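Local coordinates for protein chinitase A (Streptomyces coelicolor, PDB 3EBV) that probably hydrolyses chitin internally as a family 18 glycosidase, this chain being the TIM-barrel catalytic part of a longer protein, at residues S226-G231 with T273-T278; T8-N13 with M269-N274. One frame throughout, in Å; residues are numbered along the deposited sequence.

How the contacts relate
Contact 2 belongs to the core: 8-13 covers the end of the first barrel strand, and 269-274 the end of the last strand and the start of the helix after it, so their parallel pairing closes the ring. Contact 1 lies on the surface, about 9 Å away between centres, where the loop 226-231 meets helix 273-278. The two share Thr273 and Asn274, because the chain leaving the last strand enters that helix after one residue. They touch where Ala229 O packs on Trp271 CD1 and where Trp275 NE1 lies by Gln12 OE1. Chemistry follows place: contact 2 is built on backbone and side-chain hydrogen bonds, contact 1 on an indole packed against aliphatic carbons, with one bridging water.

Contact 1: residues S226-G231 with T273-T278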
loop_
_atom_site.group_PDB
_atom_site.type_symbol
_atom_site.label_atom_id
_atom_site.label_comp_id
_atom_site.label_asym_id
_atom_site.label_seq_id
_atom_site.Cartn_x
_atom_site.Cartn_y
_atom_site.Cartn_z
ATOM N N SER A 226 13.745 -0.075 -6.098
ATOM C CA SER A 226 15.178 -0.048 -6.418
ATOM C C SER A 226 15.947 0.321 -5.153
ATOM O O SER A 226 15.345 0.676 -4.137
ATOM C CB SER A 226 15.446 1.040 -7.489
ATOM O OG SER A 226 15.390 2.333 -6.888
ATOM N N THR A 227 17.294 0.263 -5.192
ATOM C CA THR A 227 18.071 0.678 -4.014
ATOM C C THR A 227 17.970 2.180 -3.751
ATOM O O THR A 227 18.283 2.649 -2.631
ATOM C CB THR A 227 19.587 0.312 -4.126
ATOM O OG1 THR A 227 20.066 0.820 -5.366
ATOM C CG2 THR A 227 19.763 -1.215 -4.076
ATOM N N ARG A 228 17.493 2.927 -4.759
ATOM C CA ARG A 228 17.324 4.399 -4.583
ATOM C C ARG A 228 16.046 4.743 -3.809
ATOM O O ARG A 228 15.885 5.853 -3.307
ATOM C CB ARG A 228 17.376 5.135 -5.914
ATOM C CG ARG A 228 18.710 4.994 -6.627
ATOM C CD ARG A 228 18.726 5.856 -7.886
ATOM N NE ARG A 228 19.795 5.435 -8.786
ATOM C CZ ARG A 228 21.047 5.888 -8.734
ATOM N NH1 ARG A 228 21.396 6.812 -7.835
ATOM N NH2 ARG A 228 21.951 5.429 -9.595
ATOM N N ALA A 229 15.141 3.767 -3.719
ATOM C CA ALA A 229 13.771 4.020 -3.219
ATOM C C ALA A 229 13.629 3.920 -1.703
ATOM O O ALA A 229 12.581 4.263 -1.165
ATOM C CB ALA A 229 12.769 3.070 -3.914
ATOM N N ALA A 230 14.640 3.363 -1.028
ATOM C CA ALA A 230 14.588 3.167 0.412
ATOM C C ALA A 230 16.003 3.082 0.973
ATOM O O ALA A 230 16.927 2.768 0.210
ATOM C CB ALA A 230 13.799 1.864 0.747
ATOM N N GLY A 231 16.141 3.300 2.271
ATOM C CA GLY A 231 17.450 3.236 2.926
ATOM C C GLY A 231 17.914 1.803 3.142
ATOM O O GLY A 231 19.106 1.544 3.337
ATOM N N THR A 273 6.329 4.029 -8.274
ATOM C CA THR A 273 6.333 3.920 -9.748
ATOM C C THR A 273 7.470 4.798 -10.324
ATOM O O THR A 273 8.104 4.421 -11.318
ATOM C CB THR A 273 4.962 4.284 -10.360
ATOM O OG1 THR A 273 4.674 5.662 -10.129
ATOM C CG2 THR A 273 3.836 3.462 -9.692
ATOM N N ASN A 274 7.738 5.911 -9.666
ATOM C CA ASN A 274 8.774 6.863 -10.177
ATOM C C ASN A 274 10.146 6.257 -10.068
ATOM O O ASN A 274 10.957 6.328 -11.026
ATOM C CB ASN A 274 8.675 8.176 -9.389
ATOM C CG ASN A 274 7.272 8.740 -9.405
ATOM O OD1 ASN A 274 6.391 8.327 -8.614
ATOM N ND2 ASN A 274 7.031 9.708 -10.304
ATOM N N TRP A 275 10.451 5.645 -8.913
ATOM C CA TRP A 275 11.740 4.985 -8.786
ATOM C C TRP A 275 11.809 3.753 -9.702
ATOM O O TRP A 275 12.874 3.462 -10.267
ATOM C CB TRP A 275 12.021 4.594 -7.338
ATOM C CG TRP A 275 12.325 5.736 -6.431
ATOM C CD1 TRP A 275 11.654 6.079 -5.300
ATOM C CD2 TRP A 275 13.389 6.687 -6.570
ATOM N NE1 TRP A 275 12.237 7.175 -4.694
ATOM C CE2 TRP A 275 13.298 7.579 -5.469
ATOM C CE3 TRP A 275 14.436 6.850 -7.503
ATOM C CZ2 TRP A 275 14.201 8.664 -5.278
ATOM C CZ3 TRP A 275 15.324 7.951 -7.328
ATOM C CH2 TRP A 275 15.204 8.823 -6.210
ATOM N N ASP A 276 10.681 3.062 -9.906
ATOM C CA ASP A 276 10.669 1.918 -10.851
ATOM C C ASP A 276 11.105 2.406 -12.262
ATOM O O ASP A 276 11.947 1.778 -12.913
ATOM C CB ASP A 276 9.239 1.323 -10.829
ATOM C CG ASP A 276 9.016 0.072 -11.709
ATOM O OD1 ASP A 276 9.919 -0.794 -11.821
ATOM O OD2 ASP A 276 7.861 0.014 -12.230
ATOM N N ALA A 277 10.570 3.557 -12.664
ATOM C CA ALA A 277 10.866 4.143 -14.005
ATOM C C ALA A 277 12.337 4.541 -14.099
ATOM O O ALA A 277 12.979 4.288 -15.145
ATOM C CB ALA A 277 9.985 5.340 -14.251
ATOM N N THR A 278 12.875 5.160 -13.036
ATOM C CA THR A 278 14.309 5.470 -13.016
ATOM C C THR A 278 15.140 4.219 -13.257
ATOM O O THR A 278 16.202 4.245 -13.930
ATOM C CB THR A 278 14.678 6.186 -11.707
ATOM O OG1 THR A 278 14.107 7.509 -11.771
ATOM C CG2 THR A 278 16.215 6.243 -11.510
HETATM O O HOH W 1 15.458 3.854 -9.056
#
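Trp275 presents one indole face to the turn 226-229 and carries most of the contact. Its CG stands anti to the carbonyl carbon (chi1 -72°), which turns the ring out from the helix and over the loop. Ala229 CA lies over the five-membered ring of Trp275, 3.8 Å from its centroid, while Ala229 CB drops to 3.5 Å from Trp275 CD1. Over the six-membered ring comes Arg228 CB, 4.1 Å from the Trp275 centroid. Both are CH-pi contacts on the same face, and the Arg228 carbonyl oxygen is offset toward the rim above it. Beyond CB the Arg228 chain runs extended and crosses the indole at about a right angle. Arg228 CD passes 4.0 Å from Trp275 CZ3 and lies loosely beside the Thr278 methyl, so the arginine contributes its aliphatic stem to the packing.

The loop is held in shape by its own bonds. A type I turn is closed by Ala229 N to Ser226 O at 3.1 Å, and Arg228 N donates to Ser226 OG in an ST turn. Ser226 OG is also 2.6 Å from a water, which donates to Trp275 O and so links the turn to the helix backbone.

Thr278 turns its hydroxyl to Thr19. The indole also touches Asn16, Ala18 and Gln12, while Ala229 and Ala230 rest on Pro224. Loop and helix follow the C-terminal ends of barrel strands 219-224 and 267-271, the helix after the single residue Ser272, so the contact joins two neighbouring beta-to-alpha connections of the TIM barrel.

Contact 2: residues T8-N13 with M269-N274; sequences TGYWQN and MTWSTN
Thr8 opens the parallel pairing: its O accepts from Thr270 N at 2.9 Å and also takes a CA-H...O contact from Met269. Gly9 is packed close to the Thr273 methyl. Tyr10 N donates almost straight to Thr270 O (168°). Its ring receives Met269, a selenomethionine, at its edge in a Met-aromatic contact, SE 3.7 Å from Tyr10 CE2, while Tyr10 CB sits 3.3 Å from Trp271 CE3; Tyr10 OH bonds Asp117 of the family's DxDxE motif. Tyr10 O accepts from Thr273 N, past the cis peptide between Trp271 and Ser272. Trp11 leans its CB and CD1 on Thr273 OG1, which bonds Gln21. Gln12 N uses an in-plane lone pair of Asn274 OD1 at 2.9 Å, and the two side-chain amides stack, 24° apart. Ser272 OG, the N-cap that accepts from Trp275 N, donates to Gln12 OE1 at 2.8 Å from above the amide plane; Gln12 NE2 bonds Asn16. An alanine in place of Gln12 removes the acceptor of Ser272 OG and the amide stacked on Asn274, and would probably loosen the strand-to-helix junction. Buried polar partners thus carry the barrel closure past the last strand, and the cis bond after Trp271 is consistent with the tryptophan flooring the active-site cleft in family 18 chitinases.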
loop_
_atom_site.group_PDB
_atom_site.type_symbol
_atom_site.label_atom_id
_atom_site.label_comp_id
_atom_site.label_asym_id
_atom_site.label_seq_id
_atom_site.Cartn_x
_atom_site.Cartn_y
_atom_site.Cartn_z
ATOM N N THR A 8 0.261 -3.185 -6.438
ATOM C CA THR A 8 -0.026 -1.775 -6.053
ATOM C C THR A 8 1.245 -0.978 -6.250
ATOM O O THR A 8 2.339 -1.436 -5.881
ATOM C CB THR A 8 -0.455 -1.690 -4.561
ATOM O OG1 THR A 8 -1.646 -2.461 -4.359
ATOM C CG2 THR A 8 -0.709 -0.266 -4.095
ATOM N N GLY A 9 1.122 0.213 -6.835
ATOM C CA GLY A 9 2.294 1.110 -6.930
ATOM C C GLY A 9 1.982 2.497 -6.453
ATOM O O GLY A 9 0.882 2.998 -6.712
ATOM N N TYR A 10 2.911 3.085 -5.708
ATOM C CA TYR A 10 2.754 4.487 -5.261
ATOM C C TYR A 10 3.227 5.439 -6.336
ATOM O O TYR A 10 4.372 5.316 -6.766
ATOM C CB TYR A 10 3.537 4.731 -3.972
ATOM C CG TYR A 10 2.831 4.129 -2.778
ATOM C CD1 TYR A 10 2.005 4.927 -1.983
ATOM C CD2 TYR A 10 2.949 2.760 -2.468
ATOM C CE1 TYR A 10 1.297 4.390 -0.883
ATOM C CE2 TYR A 10 2.241 2.228 -1.373
ATOM C CZ TYR A 10 1.432 3.041 -0.607
ATOM O OH TYR A 10 0.743 2.484 0.446
ATOM N N TRP A 11 2.334 6.366 -6.732
ATOM C CA TRP A 11 2.709 7.429 -7.705
ATOM C C TRP A 11 2.937 8.703 -6.928
ATOM O O TRP A 11 2.081 9.115 -6.135
ATOM C CB TRP A 11 1.564 7.588 -8.684
ATOM C CG TRP A 11 1.726 8.751 -9.634
ATOM C CD1 TRP A 11 2.406 8.730 -10.807
ATOM C CD2 TRP A 11 1.211 10.089 -9.466
ATOM N NE1 TRP A 11 2.359 9.994 -11.406
ATOM C CE2 TRP A 11 1.635 10.830 -10.608
ATOM C CE3 TRP A 11 0.477 10.740 -8.469
ATOM C CZ2 TRP A 11 1.291 12.183 -10.799
ATOM C CZ3 TRP A 11 0.151 12.104 -8.647
ATOM C CH2 TRP A 11 0.561 12.794 -9.811
ATOM N N GLN A 12 4.110 9.325 -7.128
ATOM C CA GLN A 12 4.485 10.524 -6.354
ATOM C C GLN A 12 3.858 11.833 -6.821
ATOM O O GLN A 12 4.087 12.257 -7.957
ATOM C CB GLN A 12 5.981 10.728 -6.368
ATOM C CG GLN A 12 6.760 9.511 -5.770
ATOM C CD GLN A 12 8.266 9.561 -6.050
ATOM O OE1 GLN A 12 8.990 8.630 -5.734
ATOM N NE2 GLN A 12 8.769 10.706 -6.590
ATOM N N ASN A 13 3.137 12.479 -5.926
ATOM C CA ASN A 13 2.670 13.871 -6.172
ATOM C C ASN A 13 3.718 14.872 -5.733
ATOM O O ASN A 13 3.396 15.845 -5.050
ATOM C CB ASN A 13 1.348 14.095 -5.405
ATOM C CG ASN A 13 0.745 15.475 -5.684
ATOM O OD1 ASN A 13 0.753 15.915 -6.822
ATOM N ND2 ASN A 13 0.218 16.120 -4.650
HETATM N N MSE A 269 3.480 -4.937 -3.756
HETATM C CA MSE A 269 3.339 -3.465 -3.772
HETATM C C MSE A 269 4.744 -2.888 -3.897
HETATM O O MSE A 269 5.723 -3.494 -3.435
HETATM C CB MSE A 269 2.698 -2.987 -2.458
HETATM C CG MSE A 269 2.670 -1.452 -2.300
HETATM SE SE MSE A 269 4.370 -0.764 -1.487
HETATM C CE MSE A 269 3.856 -0.792 0.403
ATOM N N THR A 270 4.871 -1.696 -4.520
ATOM C CA THR A 270 6.178 -1.019 -4.472
ATOM C C THR A 270 6.092 0.499 -4.274
ATOM O O THR A 270 5.175 1.184 -4.801
ATOM C CB THR A 270 7.039 -1.343 -5.712
ATOM O OG1 THR A 270 8.400 -0.943 -5.482
ATOM C CG2 THR A 270 6.515 -0.646 -6.947
ATOM N N TRP A 271 7.077 0.971 -3.498
ATOM C CA TRP A 271 7.403 2.400 -3.435
ATOM C C TRP A 271 8.623 2.561 -4.341
ATOM O O TRP A 271 9.688 2.009 -4.006
ATOM C CB TRP A 271 7.776 2.762 -2.005
ATOM C CG TRP A 271 8.208 4.212 -1.937
ATOM C CD1 TRP A 271 9.502 4.669 -1.956
ATOM C CD2 TRP A 271 7.354 5.356 -1.896
ATOM N NE1 TRP A 271 9.499 6.066 -1.929
ATOM C CE2 TRP A 271 8.196 6.500 -1.872
ATOM C CE3 TRP A 271 5.962 5.522 -1.855
ATOM C CZ2 TRP A 271 7.674 7.812 -1.832
ATOM C CZ3 TRP A 271 5.442 6.804 -1.815
ATOM C CH2 TRP A 271 6.306 7.936 -1.792
ATOM N N SER A 272 8.531 3.260 -5.491
ATOM C CA SER A 272 7.359 3.932 -6.053
ATOM C C SER A 272 7.400 3.689 -7.571
ATOM O O SER A 272 8.416 3.244 -8.109
ATOM C CB SER A 272 7.429 5.459 -5.814
ATOM O OG SER A 272 8.613 5.968 -6.450
ATOM N N THR A 273 6.329 4.029 -8.274
ATOM C CA THR A 273 6.333 3.920 -9.748
ATOM C C THR A 273 7.470 4.798 -10.324
ATOM O O THR A 273 8.104 4.421 -11.318
ATOM C CB THR A 273 4.962 4.284 -10.360
ATOM O OG1 THR A 273 4.674 5.662 -10.129
ATOM C CG2 THR A 273 3.836 3.462 -9.692
ATOM N N ASN A 274 7.738 5.911 -9.666
ATOM C CA ASN A 274 8.774 6.863 -10.177
ATOM C C ASN A 274 10.146 6.257 -10.068
ATOM O O ASN A 274 10.957 6.328 -11.026
ATOM C CB ASN A 274 8.675 8.176 -9.389
ATOM C CG ASN A 274 7.272 8.740 -9.405
ATOM O OD1 ASN A 274 6.391 8.327 -8.614
ATOM N ND2 ASN A 274 7.031 9.708 -10.304
HETATM O O HOH W 2 5.019 11.795 -10.510
#